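Local coordinates for helicase-like protein (Bacteroides thetaiotaomicron, PDB 2FG1), which is of unknown function but carries a macro-domain fold and probably hydrolyses ADP-ribosyl-thymidine in DNA, releasing ADP-ribose, at residues S120-R125 and A152-D157; Q105-V110 and Q140-E145. All coordinates share one frame; numbering follows the deposited sequence. Where two conformers were deposited one is given.

Contact 1 (S120-R125 and A152-D157); sequences SVHMPR and AVTVYD
The rings of His122 and Tyr156 meet rim to rim, neither over the face of the other, with their planes 42° apart. Both lie on one face of two neighbouring parallel strands of the macro-domain sheet, 120-123 and 153-157, joined through helix 135-147 as a beta-alpha-beta unit. Water 1 lies above one face of the imidazole, offset toward its rim, while Tyr156 CE2 sits in plane at the imidazole edge. The edge of the Tyr156 ring receives His122 ND1 and the carbonyl oxygen of Met123. His122 ND1 and Tyr156 OH are hydrogen-bonded at 2.7 Å, and the phenol oxygen also bonds Ile17 N. His122 NE2 donates to Ser120 OG at 2.9 Å, so both imidazole nitrogens are held and the ring's rotation is fixed. An alanine at His122 would probably leave Tyr156 OH and Ser120 OG without this shared partner and open a gap beside the phenol rim.

The strands run nearly parallel, and four backbone bonds alternate across them: Val121 N to Ala152 O, Thr154 N to Val121 O, Met123 N to Thr154 O and Tyr156 N to Met123 O. Water 1 links Val121 O to Thr154 OG1. Beyond the strand pairing, water 2 bridges Arg125 N and Tyr156 O; in the conformer described, Arg125 NH2 also makes a tentative salt bridge to Asp157 OD1.

The opposite face carries Val121, Met123, Val153 and Val155, the first three packed against helix 135-147. Selenomethionine Met123 sets CG between its backbone N and carbonyl carbon (chi1 63°), where CG meets Val155 CG2 at 3.8 Å; the chain then bends at chi3 and carries Met123 CE to 3.9 Å from Val153 CG1.

Contact 2 (Q105-V110 and Q140-E145); sequences QCLKEV and QIIKEE
Glu145 sets its CG anti to the carbonyl carbon and then folds at chi2 (-62°), and the carboxylate ends up beside Lys108. The lysine runs extended until chi4 (57°), where the last bend brings Lys108 NZ to 2.9 Å from Glu145 OE2. NZ meets OE2 from above the carboxylate plane in a hydrogen-bonded salt bridge, and Lys108 CG lies 3.4 Å from Glu145 OE1.

Beneath the charges the contact is apolar. Leu107 CB packs on Glu145 CB at 3.9 Å, and Leu107 CD1 touches Ile141 CG2 at 3.9 Å and Ile142 CG1 at 4.0 Å. The leucine side chain crosses that of Ile141 at about a right angle. Leu107, with Glu145 CB and the two isoleucines, makes the apolar part of the contact between helices 100-117 and 135-147; the axes of the two short segments approach to 9.9 Å and cross at -31°. Both helices pack on the same side of the macro-domain sheet, with Leu107 also resting on Met82 of strand 77-85.

Arg104 bridges to OE2 and Lys149 to OE1, giving the buried carboxylate of Glu145 three cationic partners. Such a cluster would be expected to favour its ionised form and to offset the cost of burying the charge.

How the contacts relate
Contact 1 is two strands of the sheet, contact 2 the pair of helices lying on it, and their centres are 13 Å apart. They meet through side chains: Met123 SE lies 3.6 Å from Ile142 CD1, Val153 CG1 lies 4.0 Å from Ile142 CG2, and Val121 CG2 lies 4.0 Å from Val110 CG1. Ile142 therefore belongs to both the helix pair and the strand-helix layer. In the chain, helix 100-117 leads into strand 120-123, which is followed by helix 135-147 and then strand 153-157, so the segments of the two contacts alternate along the sequence and build one continuous part of the macro domain.

Contact 1 (S120-R125 and A152-D157)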
# COMPACT_ATOMS: atom_id res chain seq x y z
N SER A 120 11.75 1.14 -6.17
CA SER A 120 11.58 1.83 -4.88
C SER A 120 10.09 1.89 -4.55
O SER A 120 9.24 1.70 -5.42
CB SER A 120 12.15 3.24 -4.97
OG SER A 120 11.54 3.97 -6.02
N VAL A 121 9.80 2.16 -3.28
CA VAL A 121 8.43 2.20 -2.77
C VAL A 121 8.02 3.62 -2.39
O VAL A 121 8.82 4.38 -1.84
CB VAL A 121 8.28 1.22 -1.58
CG1 VAL A 121 6.96 1.41 -0.82
CG2 VAL A 121 8.37 -0.21 -2.08
N HIS A 122 6.77 3.94 -2.72
CA HIS A 122 6.20 5.27 -2.54
C HIS A 122 4.83 5.10 -1.93
O HIS A 122 4.03 4.31 -2.42
CB HIS A 122 6.15 5.97 -3.89
CG HIS A 122 7.51 6.12 -4.49
ND1 HIS A 122 8.26 7.26 -4.34
CD2 HIS A 122 8.30 5.22 -5.13
CE1 HIS A 122 9.44 7.08 -4.90
NE2 HIS A 122 9.49 5.85 -5.38
N MSE A 123 4.54 5.82 -0.85
CA MSE A 123 3.30 5.57 -0.14
C MSE A 123 2.78 6.78 0.59
O MSE A 123 3.54 7.63 1.01
CB MSE A 123 3.49 4.42 0.86
CG MSE A 123 4.49 4.72 1.98
SE MSE A 123 4.49 3.44 3.39
CE MSE A 123 5.38 1.98 2.55
N PRO A 124 1.45 6.82 0.80
CA PRO A 124 0.91 7.77 1.78
C PRO A 124 1.20 7.23 3.19
O PRO A 124 1.90 6.21 3.33
CB PRO A 124 -0.59 7.76 1.47
CG PRO A 124 -0.84 6.33 1.02
CD PRO A 124 0.40 5.96 0.21
N ARG A 125 0.70 7.91 4.23
CA ARG A 125 0.83 7.40 5.60
C ARG A 125 -0.17 6.27 5.78
O ARG A 125 -1.26 6.43 6.34
CB ARG A 125 0.58 8.49 6.65
CG ARG A 125 1.50 9.69 6.56
CD ARG A 125 1.37 10.60 7.77
NE ARG A 125 2.13 10.09 8.91
CZ ARG A 125 3.41 10.34 9.15
NH1 ARG A 125 4.01 9.83 10.21
NH2 ARG A 125 4.12 11.11 8.32
N ALA A 152 14.41 1.52 -1.09
CA ALA A 152 14.09 2.89 -0.72
C ALA A 152 12.58 3.02 -0.50
O ALA A 152 11.79 2.43 -1.23
CB ALA A 152 14.57 3.87 -1.79
N VAL A 153 12.20 3.78 0.53
CA VAL A 153 10.79 4.05 0.84
C VAL A 153 10.61 5.54 1.05
O VAL A 153 11.33 6.12 1.85
CB VAL A 153 10.33 3.31 2.12
CG1 VAL A 153 8.88 3.65 2.44
CG2 VAL A 153 10.50 1.80 1.98
N THR A 154 9.65 6.12 0.33
CA THR A 154 9.26 7.51 0.50
C THR A 154 7.81 7.58 0.96
O THR A 154 6.94 6.96 0.33
CB THR A 154 9.45 8.31 -0.81
OG1 THR A 154 10.81 8.16 -1.25
CG2 THR A 154 9.18 9.80 -0.61
N VAL A 155 7.58 8.30 2.05
CA VAL A 155 6.25 8.53 2.61
C VAL A 155 5.89 9.98 2.32
O VAL A 155 6.69 10.89 2.58
CB VAL A 155 6.20 8.24 4.14
CG1 VAL A 155 4.83 8.60 4.72
CG2 VAL A 155 6.51 6.77 4.42
N TYR A 156 4.69 10.17 1.77
CA TYR A 156 4.22 11.46 1.29
C TYR A 156 3.19 12.02 2.24
O TYR A 156 2.14 11.41 2.44
CB TYR A 156 3.62 11.31 -0.13
CG TYR A 156 4.65 10.90 -1.16
CD1 TYR A 156 5.15 11.83 -2.05
CD2 TYR A 156 5.13 9.59 -1.22
CE1 TYR A 156 6.11 11.47 -2.99
CE2 TYR A 156 6.10 9.22 -2.14
CZ TYR A 156 6.57 10.17 -3.03
OH TYR A 156 7.54 9.83 -3.94
N ASP A 157 3.50 13.17 2.84
CA ASP A 157 2.62 13.84 3.79
C ASP A 157 1.74 14.83 3.02
O ASP A 157 2.25 15.68 2.28
CB ASP A 157 3.43 14.63 4.84
CG ASP A 157 4.20 13.75 5.82
OD1 ASP A 157 4.00 12.52 5.86
OD2 ASP A 157 5.02 14.32 6.56
O HOH W 1 11.32 5.67 -2.41
O HOH W 2 -0.12 10.63 3.72

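Contact 2 (Q105-V110 and Q140-E145)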
# COMPACT_ATOMS: atom_id res chain seq x y z
N GLN A 105 2.35 -9.13 5.94
CA GLN A 105 2.35 -10.16 4.89
C GLN A 105 2.33 -9.52 3.51
O GLN A 105 3.06 -9.95 2.60
CB GLN A 105 1.18 -11.13 5.08
CG GLN A 105 1.15 -12.26 4.04
CD GLN A 105 0.11 -13.32 4.32
OE1 GLN A 105 -0.94 -13.06 4.90
NE2 GLN A 105 0.42 -14.55 3.91
N CYS A 106 1.52 -8.48 3.34
CA CYS A 106 1.50 -7.75 2.08
C CYS A 106 2.88 -7.20 1.75
O CYS A 106 3.35 -7.30 0.61
CB CYS A 106 0.52 -6.58 2.14
SG CYS A 106 -1.23 -7.01 2.31
N LEU A 107 3.53 -6.59 2.75
CA LEU A 107 4.83 -5.99 2.53
C LEU A 107 5.92 -7.01 2.23
O LEU A 107 6.86 -6.69 1.50
CB LEU A 107 5.22 -5.07 3.70
CG LEU A 107 4.39 -3.77 3.78
CD1 LEU A 107 4.63 -3.05 5.11
CD2 LEU A 107 4.67 -2.85 2.60
N LYS A 108 5.78 -8.24 2.75
CA LYS A 108 6.70 -9.31 2.36
C LYS A 108 6.62 -9.56 0.84
O LYS A 108 7.64 -9.77 0.18
CB LYS A 108 6.39 -10.61 3.11
CG LYS A 108 6.94 -10.68 4.54
CD LYS A 108 6.75 -12.08 5.13
CE LYS A 108 7.49 -12.28 6.44
NZ LYS A 108 7.13 -11.30 7.48
N GLU A 109 5.40 -9.54 0.31
CA GLU A 109 5.23 -9.75 -1.13
C GLU A 109 5.73 -8.54 -1.93
O GLU A 109 6.37 -8.71 -2.99
CB GLU A 109 3.77 -10.11 -1.48
CG GLU A 109 3.61 -10.56 -2.94
CD GLU A 109 2.21 -11.04 -3.27
OE1 GLU A 109 1.43 -11.34 -2.35
OE2 GLU A 109 1.90 -11.13 -4.48
N VAL A 110 5.48 -7.34 -1.43
CA VAL A 110 6.03 -6.14 -2.04
C VAL A 110 7.56 -6.17 -2.04
O VAL A 110 8.19 -5.76 -3.02
CB VAL A 110 5.50 -4.86 -1.36
CG1 VAL A 110 6.23 -3.62 -1.85
CG2 VAL A 110 3.98 -4.74 -1.60
N GLN A 140 7.54 0.77 11.96
CA GLN A 140 8.46 -0.30 12.35
C GLN A 140 8.34 -1.49 11.38
O GLN A 140 9.34 -2.07 10.96
CB GLN A 140 8.21 -0.72 13.80
CG GLN A 140 9.19 -1.78 14.31
CD GLN A 140 10.64 -1.31 14.29
OE1 GLN A 140 10.94 -0.18 14.65
NE2 GLN A 140 11.54 -2.21 13.89
N ILE A 141 7.12 -1.83 11.00
CA ILE A 141 6.90 -2.90 10.03
C ILE A 141 7.53 -2.57 8.68
O ILE A 141 8.20 -3.42 8.06
CB ILE A 141 5.39 -3.20 9.86
CG1 ILE A 141 4.77 -3.64 11.19
CG2 ILE A 141 5.18 -4.28 8.78
CD1 ILE A 141 3.24 -3.69 11.17
N ILE A 142 7.36 -1.33 8.22
CA ILE A 142 7.93 -0.86 6.98
C ILE A 142 9.47 -0.90 7.02
O ILE A 142 10.12 -1.33 6.05
CB ILE A 142 7.42 0.56 6.66
CG1 ILE A 142 5.91 0.52 6.35
CG2 ILE A 142 8.20 1.17 5.49
CD1 ILE A 142 5.21 1.87 6.50
N LYS A 143 10.06 -0.46 8.13
CA LYS A 143 11.51 -0.52 8.29
C LYS A 143 11.98 -1.96 8.13
O LYS A 143 12.92 -2.23 7.38
CB LYS A 143 11.92 0.01 9.67
CG LYS A 143 11.89 1.51 9.83
CD LYS A 143 12.21 1.88 11.27
CE LYS A 143 12.10 3.37 11.50
NZ LYS A 143 12.52 3.74 12.88
N GLU A 144 11.34 -2.88 8.84
CA GLU A 144 11.77 -4.26 8.84
C GLU A 144 11.61 -4.92 7.47
O GLU A 144 12.51 -5.63 7.02
CB GLU A 144 10.98 -5.04 9.88
CG GLU A 144 11.30 -4.61 11.29
CD GLU A 144 10.36 -5.21 12.30
OE1 GLU A 144 9.56 -6.09 11.94
OE2 GLU A 144 10.43 -4.78 13.47
N GLU A 145 10.48 -4.70 6.82
CA GLU A 145 10.18 -5.45 5.60
C GLU A 145 10.78 -4.85 4.34
O GLU A 145 10.94 -5.57 3.36
CB GLU A 145 8.66 -5.64 5.42
CG GLU A 145 8.01 -6.51 6.48
CD GLU A 145 8.53 -7.95 6.53
OE1 GLU A 145 9.25 -8.38 5.60
OE2 GLU A 145 8.22 -8.66 7.50